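Local structure of phosphate binding protein (Planctomyces limnophilus, 4JWO) at residues Q138-G143 against R284-Y289; L144-N149 against V256-G261; E205-K210 against T280-P285. The protein probably binds phosphate and takes part in the system that transports it across the cytoplasmic membrane. All blocks are in the same frame, centred on the assembly; numbering follows the deposited sequence. Where two conformers were deposited one is given.

The long strand 134-148 ties two of the three contacts together. Interaction 1 uses its middle and interaction 2 its end, and their centres lie about 20 Å apart. Interaction 1 is the antiparallel strand pair that links the two lobes, as in other periplasmic binding proteins. Interaction 3 shares Arg284 and Pro285 with it, about 13 Å away between centres. Interactions 2 and 3 have centres about 12 Å apart, with Leu144 N and Leu282 O 2.8 Å from each other, probably a hydrogen bond. Bound sulfate, probably from the crystallisation liquor, lies about 5 Å from the Arg284 side chain and about 4 Å from that of Glu205, and may mark a pocket.

Interaction 1: residues Q138-G143 against R284-Y289; sequences QVAIDG and RPLFIY
Asp142 holds CG anti to its backbone N (chi1 -177°), while Arg284 sets CG between its backbone N and carbonyl carbon (chi1 67°). Both side chains leave the same face of the sheet, and one water joins them. Arg284 NE donates to that water at 2.8 Å. The water lies in the guanidinium plane, at its edge, and donates in turn to Asp142 OD2 at 2.8 Å. OD2 of Asp142 and NE of Arg284 stay 5.1 Å apart.

The backbones of these two residues bond both ways. Asp142 N donates to Arg284 O at 2.8 Å, almost straight at 176°. Leu286 also bonds twice, but to two residues: its O accepts from Val139 N at 2.8 Å and its N donates to Ala140 O. This is a beta bulge in an antiparallel pair. The pair is one of the strand connections between the lobes of a periplasmic binding protein.

Leu286 CD1 packs on Asp142 CB at 3.9 Å, and helix 72-85 touches Leu286 and Ala140 through Ile74. Val139 CG1 meets Ile288 CG1 at 4.0 Å. On the other face of the sheet from Asp142 and Arg284, Gln138 NE2 comes to 3.6 Å from Pro285 CB.

The direct salt bridge of Arg284 is to Glu205, and Tyr202 adds a cation-pi contact. Asp142 is therefore a second, water-separated acid, and its attraction for the guanidinium is probably milder than that of a direct pair.

Interaction 2: residues L144-N149 against V256-G261; sequences LTVVIN and VKISDG
The far end of strand 134-148 meets strand 254-259 here as an antiparallel neighbour, with Val146 and Val256 as the touching pair. The contact lies in the lobe that also holds strands 189-192 and 237-242. Direct backbone bonding between the two segments is limited to one link. Val256 N donates to Val146 O at 2.8 Å, with an N-H...O angle of 169°. On the return side a water takes the place of a direct bond. Val146 N donates to this water at 2.9 Å, and the water donates to Val256 O at 2.8 Å. The two strands splay apart from there, so that only a few side chains still meet.

Both valines point toward the opposite segment. Val146 CG1 packs on Val256 CG2 at 3.8 Å, the two side chains crossing at a slant. Ile148 comes to the same methyl from further along its strand. Ile148 CG2, anti to its own carbonyl carbon, reaches Val256 CG2 at 3.6 Å. The Ile148 and Val256 side chains cross at about a right angle. Val256 CG2 thus touches two residues of the long strand.

In this binding-protein fold the sheet carries on at both strands. Strand 237-242 bonds along 134-148, and strand 157-159 runs parallel to 254-259. Cys157, the first residue of strand 157-159, forms a disulfide with Cys266, and Ser259 OG bonds to Cys266 N.

Val146 has a further partner in this contact. Val146 CG2 approaches Ile258 CD1 at 4.3 Å, a loose apolar touch. Phe203 of helix 198-208 and Leu238 also pack against Val146.

Interaction 3: residues E205-K210 against T280-P285; sequences EVINGK and TPLSRP
NH1 of Arg284 is gripped by both carboxylate oxygens of Glu205. Arg284 NH1 lies 3.1 Å from Glu205 OE2 and 3.3 Å from Glu205 OE1. Arg284 NH2 adds a bond to Glu205 OE1 at 3.4 Å. All three bonds of this salt bridge are weak. The carboxylate plane is turned 54° from that of the guanidinium, so the two groups do not pair flat. OE2 still comes in at the guanidinium edge, near its plane. Glu205 holds CG anti to its backbone N (chi1 174°), and the chain runs on extended to the carboxylate.

The contact sets the last turn of helix 198-208 against the loop that leads into strand 283-291, one of the strands joining the lobes. A cis peptide bond precedes Pro281 in that loop. Tyr202, earlier in the helix, bonds through OH to Pro281 O.

An alanine at Glu205 would remove the carboxylate and would probably leave the Arg284 guanidinium without its direct acidic mate and freer to turn.

Next to the ion pair the packing is apolar. Val206 CB rests on Pro281 CB at 3.9 Å. Val206 CG2 meets Leu282 CD2 at 3.7 Å, and Ile207 CD1 approaches the same Leu282 methyl more loosely.

Interaction 1: residues Q138-G143 against R284-Y289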
loop_
_atom_site.group_PDB
_atom_site.type_symbol
_atom_site.label_atom_id
_atom_site.label_comp_id
_atom_site.label_asym_id
_atom_site.label_seq_id
_atom_site.Cartn_x
_atom_site.Cartn_y
_atom_site.Cartn_z
ATOM N N GLN A 138 4.947 4.687 11.475
ATOM C CA GLN A 138 4.903 4.801 10.024
ATOM C C GLN A 138 6.160 4.151 9.452
ATOM O O GLN A 138 7.277 4.517 9.818
ATOM C CB GLN A 138 4.833 6.266 9.597
ATOM C CG GLN A 138 4.650 6.448 8.103
ATOM C CD GLN A 138 4.538 7.900 7.696
ATOM O OE1 GLN A 138 4.096 8.752 8.479
ATOM N NE2 GLN A 138 4.939 8.193 6.487
ATOM N N VAL A 139 5.989 3.189 8.555
ATOM C CA VAL A 139 7.130 2.367 8.141
ATOM C C VAL A 139 7.488 2.441 6.659
ATOM O O VAL A 139 8.578 2.039 6.268
ATOM C CB VAL A 139 6.950 0.892 8.562
ATOM C CG1 VAL A 139 6.808 0.799 10.073
ATOM C CG2 VAL A 139 5.734 0.268 7.873
ATOM N N ALA A 140 6.576 2.955 5.844
ATOM C CA ALA A 140 6.782 3.012 4.406
ATOM C C ALA A 140 5.719 3.881 3.789
ATOM O O ALA A 140 4.749 4.242 4.445
ATOM C CB ALA A 140 6.706 1.602 3.812
ATOM N N ILE A 141 5.913 4.220 2.524
ATOM C CA ILE A 141 4.872 4.849 1.733
ATOM C C ILE A 141 4.587 3.934 0.551
ATOM O O ILE A 141 5.509 3.429 -0.089
ATOM C CB ILE A 141 5.296 6.246 1.261
ATOM C CG1 ILE A 141 5.425 7.191 2.454
ATOM C CG2 ILE A 141 4.283 6.805 0.280
ATOM C CD1 ILE A 141 5.957 8.579 2.069
ATOM N N ASP A 142 3.304 3.704 0.276
ATOM C CA ASP A 142 2.883 2.825 -0.812
ATOM C C ASP A 142 2.294 3.697 -1.902
ATOM O O ASP A 142 1.302 4.382 -1.671
ATOM C CB ASP A 142 1.816 1.849 -0.288
ATOM C CG ASP A 142 1.363 0.824 -1.335
ATOM O OD1 ASP A 142 1.737 0.946 -2.508
ATOM O OD2 ASP A 142 0.607 -0.105 -0.970
ATOM N N GLY A 143 2.907 3.693 -3.084
ATOM C CA GLY A 143 2.395 4.457 -4.205
ATOM C C GLY A 143 2.048 3.577 -5.393
ATOM O O GLY A 143 2.791 2.661 -5.723
ATOM N N ARG A 284 -0.073 6.487 -0.084
ATOM C CA ARG A 284 -0.465 6.598 1.314
ATOM C C ARG A 284 0.590 5.962 2.201
ATOM O O ARG A 284 1.302 5.049 1.772
ATOM C CB ARG A 284 -1.812 5.910 1.544
ATOM C CG ARG A 284 -1.784 4.399 1.365
ATOM C CD ARG A 284 -3.179 3.857 1.477
ATOM N NE ARG A 284 -3.254 2.436 1.171
ATOM C CZ ARG A 284 -4.380 1.728 1.226
ATOM N NH1 ARG A 284 -5.522 2.314 1.563
ATOM N NH2 ARG A 284 -4.367 0.442 0.930
ATOM N N PRO A 285 0.677 6.422 3.458
ATOM C CA PRO A 285 1.643 5.853 4.396
ATOM C C PRO A 285 1.178 4.495 4.902
ATOM O O PRO A 285 -0.025 4.237 4.973
ATOM C CB PRO A 285 1.672 6.878 5.531
ATOM C CG PRO A 285 0.310 7.542 5.478
ATOM C CD PRO A 285 -0.052 7.574 4.017
ATOM N N LEU A 286 2.134 3.633 5.236
ATOM C CA LEU A 286 1.832 2.330 5.824
ATOM C C LEU A 286 2.301 2.297 7.266
ATOM O O LEU A 286 3.334 2.884 7.598
ATOM C CB LEU A 286 2.525 1.230 5.036
ATOM C CG LEU A 286 2.131 1.102 3.565
ATOM C CD1 LEU A 286 2.793 -0.132 2.966
ATOM C CD2 LEU A 286 0.612 1.018 3.440
ATOM N N PHE A 287 1.549 1.599 8.120
ATOM C CA PHE A 287 1.810 1.597 9.553
ATOM C C PHE A 287 1.971 0.210 10.163
ATOM O O PHE A 287 1.400 -0.775 9.691
ATOM C CB PHE A 287 0.692 2.326 10.310
ATOM C CG PHE A 287 0.434 3.717 9.810
ATOM C CD1 PHE A 287 1.128 4.790 10.333
ATOM C CD2 PHE A 287 -0.489 3.942 8.799
ATOM C CE1 PHE A 287 0.893 6.076 9.868
ATOM C CE2 PHE A 287 -0.723 5.226 8.327
ATOM C CZ PHE A 287 -0.026 6.288 8.860
ATOM N N ILE A 288 2.743 0.170 11.237
ATOM C CA ILE A 288 2.821 -0.990 12.111
ATOM C C ILE A 288 2.426 -0.526 13.506
ATOM O O ILE A 288 2.921 0.496 13.987
ATOM C CB ILE A 288 4.250 -1.567 12.132
ATOM C CG1 ILE A 288 4.504 -2.396 10.869
ATOM C CG2 ILE A 288 4.483 -2.408 13.389
ATOM C CD1 ILE A 288 3.897 -3.800 10.910
ATOM N N TYR A 289 1.517 -1.262 14.146
ATOM C CA TYR A 289 1.060 -0.950 15.498
ATOM C C TYR A 289 1.452 -2.053 16.455
ATOM O O TYR A 289 1.397 -3.232 16.110
ATOM C CB TYR A 289 -0.468 -0.831 15.540
ATOM C CG TYR A 289 -1.023 0.427 14.926
ATOM C CD1 TYR A 289 -1.227 0.525 13.558
ATOM C CD2 TYR A 289 -1.359 1.514 15.717
ATOM C CE1 TYR A 289 -1.740 1.678 12.994
ATOM C CE2 TYR A 289 -1.875 2.662 15.164
ATOM C CZ TYR A 289 -2.063 2.741 13.807
ATOM O OH TYR A 289 -2.574 3.902 13.267
HETATM O O HOH W 1 -1.506 0.295 0.864
#

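Interaction 2: residues L144-N149 against V256-G261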
loop_
_atom_site.group_PDB
_atom_site.type_symbol
_atom_site.label_atom_id
_atom_site.label_comp_id
_atom_site.label_asym_id
_atom_site.label_seq_id
_atom_site.Cartn_x
_atom_site.Cartn_y
_atom_site.Cartn_z
ATOM N N LEU A 144 0.915 3.852 -6.027
ATOM C CA LEU A 144 0.518 3.157 -7.246
ATOM C C LEU A 144 0.421 4.140 -8.389
ATOM O O LEU A 144 0.011 5.280 -8.192
ATOM C CB LEU A 144 -0.864 2.537 -7.088
ATOM C CG LEU A 144 -1.061 1.453 -6.042
ATOM C CD1 LEU A 144 -2.447 0.850 -6.242
ATOM C CD2 LEU A 144 0.021 0.388 -6.129
ATOM N N THR A 145 0.745 3.675 -9.586
ATOM C CA THR A 145 0.570 4.486 -10.783
ATOM C C THR A 145 -0.458 3.867 -11.709
ATOM O O THR A 145 -0.483 2.653 -11.913
ATOM C CB THR A 145 1.865 4.632 -11.574
ATOM O OG1 THR A 145 2.368 3.326 -11.894
ATOM C CG2 THR A 145 2.904 5.386 -10.752
ATOM N N VAL A 146 -1.299 4.718 -12.271
ATOM C CA VAL A 146 -2.117 4.363 -13.419
ATOM C C VAL A 146 -1.344 4.788 -14.656
ATOM O O VAL A 146 -0.835 5.912 -14.725
ATOM C CB VAL A 146 -3.454 5.098 -13.372
ATOM C CG1 VAL A 146 -4.255 4.842 -14.636
ATOM C CG2 VAL A 146 -4.228 4.656 -12.132
ATOM N N VAL A 147 -1.219 3.883 -15.621
ATOM C CA VAL A 147 -0.426 4.162 -16.806
ATOM C C VAL A 147 -1.225 3.983 -18.084
ATOM O O VAL A 147 -2.140 3.169 -18.157
ATOM C CB VAL A 147 0.836 3.258 -16.865
ATOM C CG1 VAL A 147 1.779 3.590 -15.717
ATOM C CG2 VAL A 147 0.446 1.773 -16.822
ATOM N N ILE A 148 -0.882 4.785 -19.080
ATOM C CA ILE A 148 -1.406 4.642 -20.424
ATOM C C ILE A 148 -0.240 4.539 -21.398
ATOM O O ILE A 148 0.923 4.738 -21.025
ATOM C CB ILE A 148 -2.351 5.806 -20.789
ATOM C CG1 ILE A 148 -1.669 7.153 -20.544
ATOM C CG2 ILE A 148 -3.630 5.704 -19.972
ATOM C CD1 ILE A 148 -2.534 8.385 -20.903
ATOM N N ASN A 149 -0.532 4.206 -22.647
ATOM C CA ASN A 149 0.508 4.131 -23.651
ATOM C C ASN A 149 0.941 5.551 -23.971
ATOM O O ASN A 149 0.110 6.454 -23.962
ATOM C CB ASN A 149 -0.049 3.453 -24.898
ATOM C CG ASN A 149 1.001 3.216 -25.939
ATOM O OD1 ASN A 149 1.281 4.086 -26.770
ATOM N ND2 ASN A 149 1.597 2.024 -25.914
ATOM N N VAL A 256 -0.565 8.496 -15.676
ATOM C CA VAL A 256 -1.753 9.339 -15.662
ATOM C C VAL A 256 -1.732 10.252 -14.441
ATOM O O VAL A 256 -1.442 9.818 -13.323
ATOM C CB VAL A 256 -3.025 8.466 -15.655
ATOM C CG1 VAL A 256 -4.283 9.312 -15.488
ATOM C CG2 VAL A 256 -3.085 7.636 -16.943
ATOM N N LYS A 257 -2.014 11.529 -14.664
ATOM C CA LYS A 257 -2.172 12.463 -13.555
ATOM C C LYS A 257 -3.553 12.257 -12.946
ATOM O O LYS A 257 -4.515 12.031 -13.672
ATOM C CB LYS A 257 -2.005 13.897 -14.049
ATOM C CG LYS A 257 -0.682 14.130 -14.754
ATOM C CD LYS A 257 -0.578 15.551 -15.265
ATOM C CE LYS A 257 0.822 15.855 -15.762
ATOM N NZ LYS A 257 1.240 14.956 -16.869
ATOM N N ILE A 258 -3.644 12.332 -11.617
ATOM C CA ILE A 258 -4.846 11.906 -10.903
ATOM C C ILE A 258 -5.560 13.048 -10.177
ATOM O O ILE A 258 -4.956 13.770 -9.380
ATOM C CB ILE A 258 -4.512 10.782 -9.892
ATOM C CG1 ILE A 258 -3.892 9.572 -10.604
ATOM C CG2 ILE A 258 -5.760 10.340 -9.111
ATOM C CD1 ILE A 258 -4.846 8.844 -11.547
ATOM N N SER A 259 -6.849 13.214 -10.468
ATOM C CA SER A 259 -7.691 14.148 -9.727
ATOM C C SER A 259 -8.641 13.379 -8.826
ATOM O O SER A 259 -9.198 12.370 -9.242
ATOM C CB SER A 259 -8.510 15.002 -10.684
ATOM O OG SER A 259 -7.671 15.862 -11.426
ATOM N N ASP A 260 -8.843 13.869 -7.605
ATOM C CA ASP A 260 -9.696 13.169 -6.650
ATOM C C ASP A 260 -11.008 13.879 -6.309
ATOM O O ASP A 260 -11.769 13.401 -5.470
ATOM C CB ASP A 260 -8.912 12.827 -5.368
ATOM C CG ASP A 260 -8.647 14.038 -4.487
ATOM O OD1 ASP A 260 -8.854 15.190 -4.933
ATOM O OD2 ASP A 260 -8.213 13.831 -3.327
ATOM N N GLY A 261 -11.274 15.019 -6.943
ATOM C CA GLY A 261 -12.497 15.760 -6.667
ATOM C C GLY A 261 -12.430 16.564 -5.381
ATOM O O GLY A 261 -13.393 17.228 -4.996
HETATM O O HOH W 2 -0.741 7.570 -11.831
#

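Interaction 3: residues E205-K210 against T280-P285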
loop_
_atom_site.group_PDB
_atom_site.type_symbol
_atom_site.label_atom_id
_atom_site.label_comp_id
_atom_site.label_asym_id
_atom_site.label_seq_id
_atom_site.Cartn_x
_atom_site.Cartn_y
_atom_site.Cartn_z
ATOM N N GLU A 205 -9.700 -0.639 -3.288
ATOM C CA GLU A 205 -10.206 0.060 -2.104
ATOM C C GLU A 205 -10.446 1.542 -2.394
ATOM O O GLU A 205 -11.514 2.078 -2.097
ATOM C CB GLU A 205 -9.220 -0.067 -0.931
ATOM C CG GLU A 205 -9.590 0.744 0.317
ATOM C CD GLU A 205 -8.487 0.728 1.377
ATOM O OE1 GLU A 205 -7.639 -0.195 1.354
ATOM O OE2 GLU A 205 -8.458 1.641 2.225
ATOM N N VAL A 206 -9.455 2.199 -2.980
ATOM C CA VAL A 206 -9.542 3.653 -3.082
ATOM C C VAL A 206 -10.228 4.127 -4.355
ATOM O O VAL A 206 -10.728 5.253 -4.402
ATOM C CB VAL A 206 -8.179 4.347 -2.875
ATOM C CG1 VAL A 206 -7.608 3.950 -1.507
ATOM C CG2 VAL A 206 -7.210 4.013 -4.011
ATOM N N ILE A 207 -10.296 3.255 -5.354
ATOM C CA ILE A 207 -10.985 3.589 -6.598
ATOM C C ILE A 207 -12.445 3.147 -6.582
ATOM O O ILE A 207 -13.341 3.899 -6.992
ATOM C CB ILE A 207 -10.265 2.998 -7.828
ATOM C CG1 ILE A 207 -8.863 3.612 -7.987
ATOM C CG2 ILE A 207 -11.083 3.227 -9.088
ATOM C CD1 ILE A 207 -8.849 5.151 -8.006
ATOM N N ASN A 208 -12.705 1.935 -6.084
ATOM C CA ASN A 208 -14.066 1.412 -6.084
ATOM C C ASN A 208 -14.780 1.482 -4.744
ATOM O O ASN A 208 -16.008 1.533 -4.690
ATOM C CB ASN A 208 -14.077 -0.031 -6.598
ATOM C CG ASN A 208 -13.654 -0.129 -8.037
ATOM O OD1 ASN A 208 -13.805 0.824 -8.796
ATOM N ND2 ASN A 208 -13.119 -1.280 -8.428
ATOM N N GLY A 209 -14.018 1.473 -3.656
ATOM C CA GLY A 209 -14.617 1.459 -2.333
ATOM C C GLY A 209 -14.232 0.292 -1.444
ATOM O O GLY A 209 -13.489 -0.609 -1.842
ATOM N N LYS A 210 -14.764 0.315 -0.224
ATOM C CA LYS A 210 -14.411 -0.658 0.808
ATOM C C LYS A 210 -14.709 -2.107 0.426
ATOM O O LYS A 210 -14.091 -3.026 0.960
ATOM C CB LYS A 210 -15.103 -0.306 2.129
ATOM N N THR A 280 -2.913 11.935 -3.942
ATOM C CA THR A 280 -3.917 11.169 -3.215
ATOM C C THR A 280 -5.108 10.892 -4.151
ATOM O O THR A 280 -5.472 11.739 -4.961
ATOM C CB THR A 280 -4.325 11.922 -1.914
ATOM O OG1 THR A 280 -5.182 11.104 -1.107
ATOM C CG2 THR A 280 -5.018 13.246 -2.232
ATOM N N PRO A 281 -5.735 9.713 -4.027
ATOM C CA PRO A 281 -5.562 8.655 -3.022
ATOM C C PRO A 281 -4.556 7.553 -3.333
ATOM O O PRO A 281 -4.464 6.613 -2.539
ATOM C CB PRO A 281 -6.955 8.038 -2.963
ATOM C CG PRO A 281 -7.406 8.094 -4.405
ATOM C CD PRO A 281 -6.851 9.414 -4.939
ATOM N N LEU A 282 -3.827 7.647 -4.434
ATOM C CA LEU A 282 -2.994 6.527 -4.865
ATOM C C LEU A 282 -1.567 6.485 -4.294
ATOM O O LEU A 282 -0.747 5.684 -4.728
ATOM C CB LEU A 282 -3.001 6.419 -6.395
ATOM C CG LEU A 282 -4.363 5.989 -6.949
ATOM C CD1 LEU A 282 -4.403 6.151 -8.468
ATOM C CD2 LEU A 282 -4.645 4.546 -6.575
ATOM N N SER A 283 -1.275 7.335 -3.313
ATOM C CA SER A 283 -0.147 7.054 -2.424
ATOM C C SER A 283 -0.608 7.281 -1.005
ATOM O O SER A 283 -1.454 8.135 -0.747
ATOM C CB SER A 283 1.107 7.878 -2.756
ATOM O OG SER A 283 0.972 9.259 -2.430
ATOM N N ARG A 284 -0.073 6.487 -0.084
ATOM C CA ARG A 284 -0.465 6.598 1.314
ATOM C C ARG A 284 0.590 5.962 2.201
ATOM O O ARG A 284 1.302 5.049 1.772
ATOM C CB ARG A 284 -1.812 5.910 1.544
ATOM C CG ARG A 284 -1.784 4.399 1.365
ATOM C CD ARG A 284 -3.179 3.857 1.477
ATOM N NE ARG A 284 -3.254 2.436 1.171
ATOM C CZ ARG A 284 -4.380 1.728 1.226
ATOM N NH1 ARG A 284 -5.522 2.314 1.563
ATOM N NH2 ARG A 284 -4.367 0.442 0.930
ATOM N N PRO A 285 0.677 6.422 3.458
ATOM C CA PRO A 285 1.643 5.853 4.396
ATOM C C PRO A 285 1.178 4.495 4.902
ATOM O O PRO A 285 -0.025 4.237 4.973
ATOM C CB PRO A 285 1.672 6.878 5.531
ATOM C CG PRO A 285 0.310 7.542 5.478
ATOM C CD PRO A 285 -0.052 7.574 4.017
#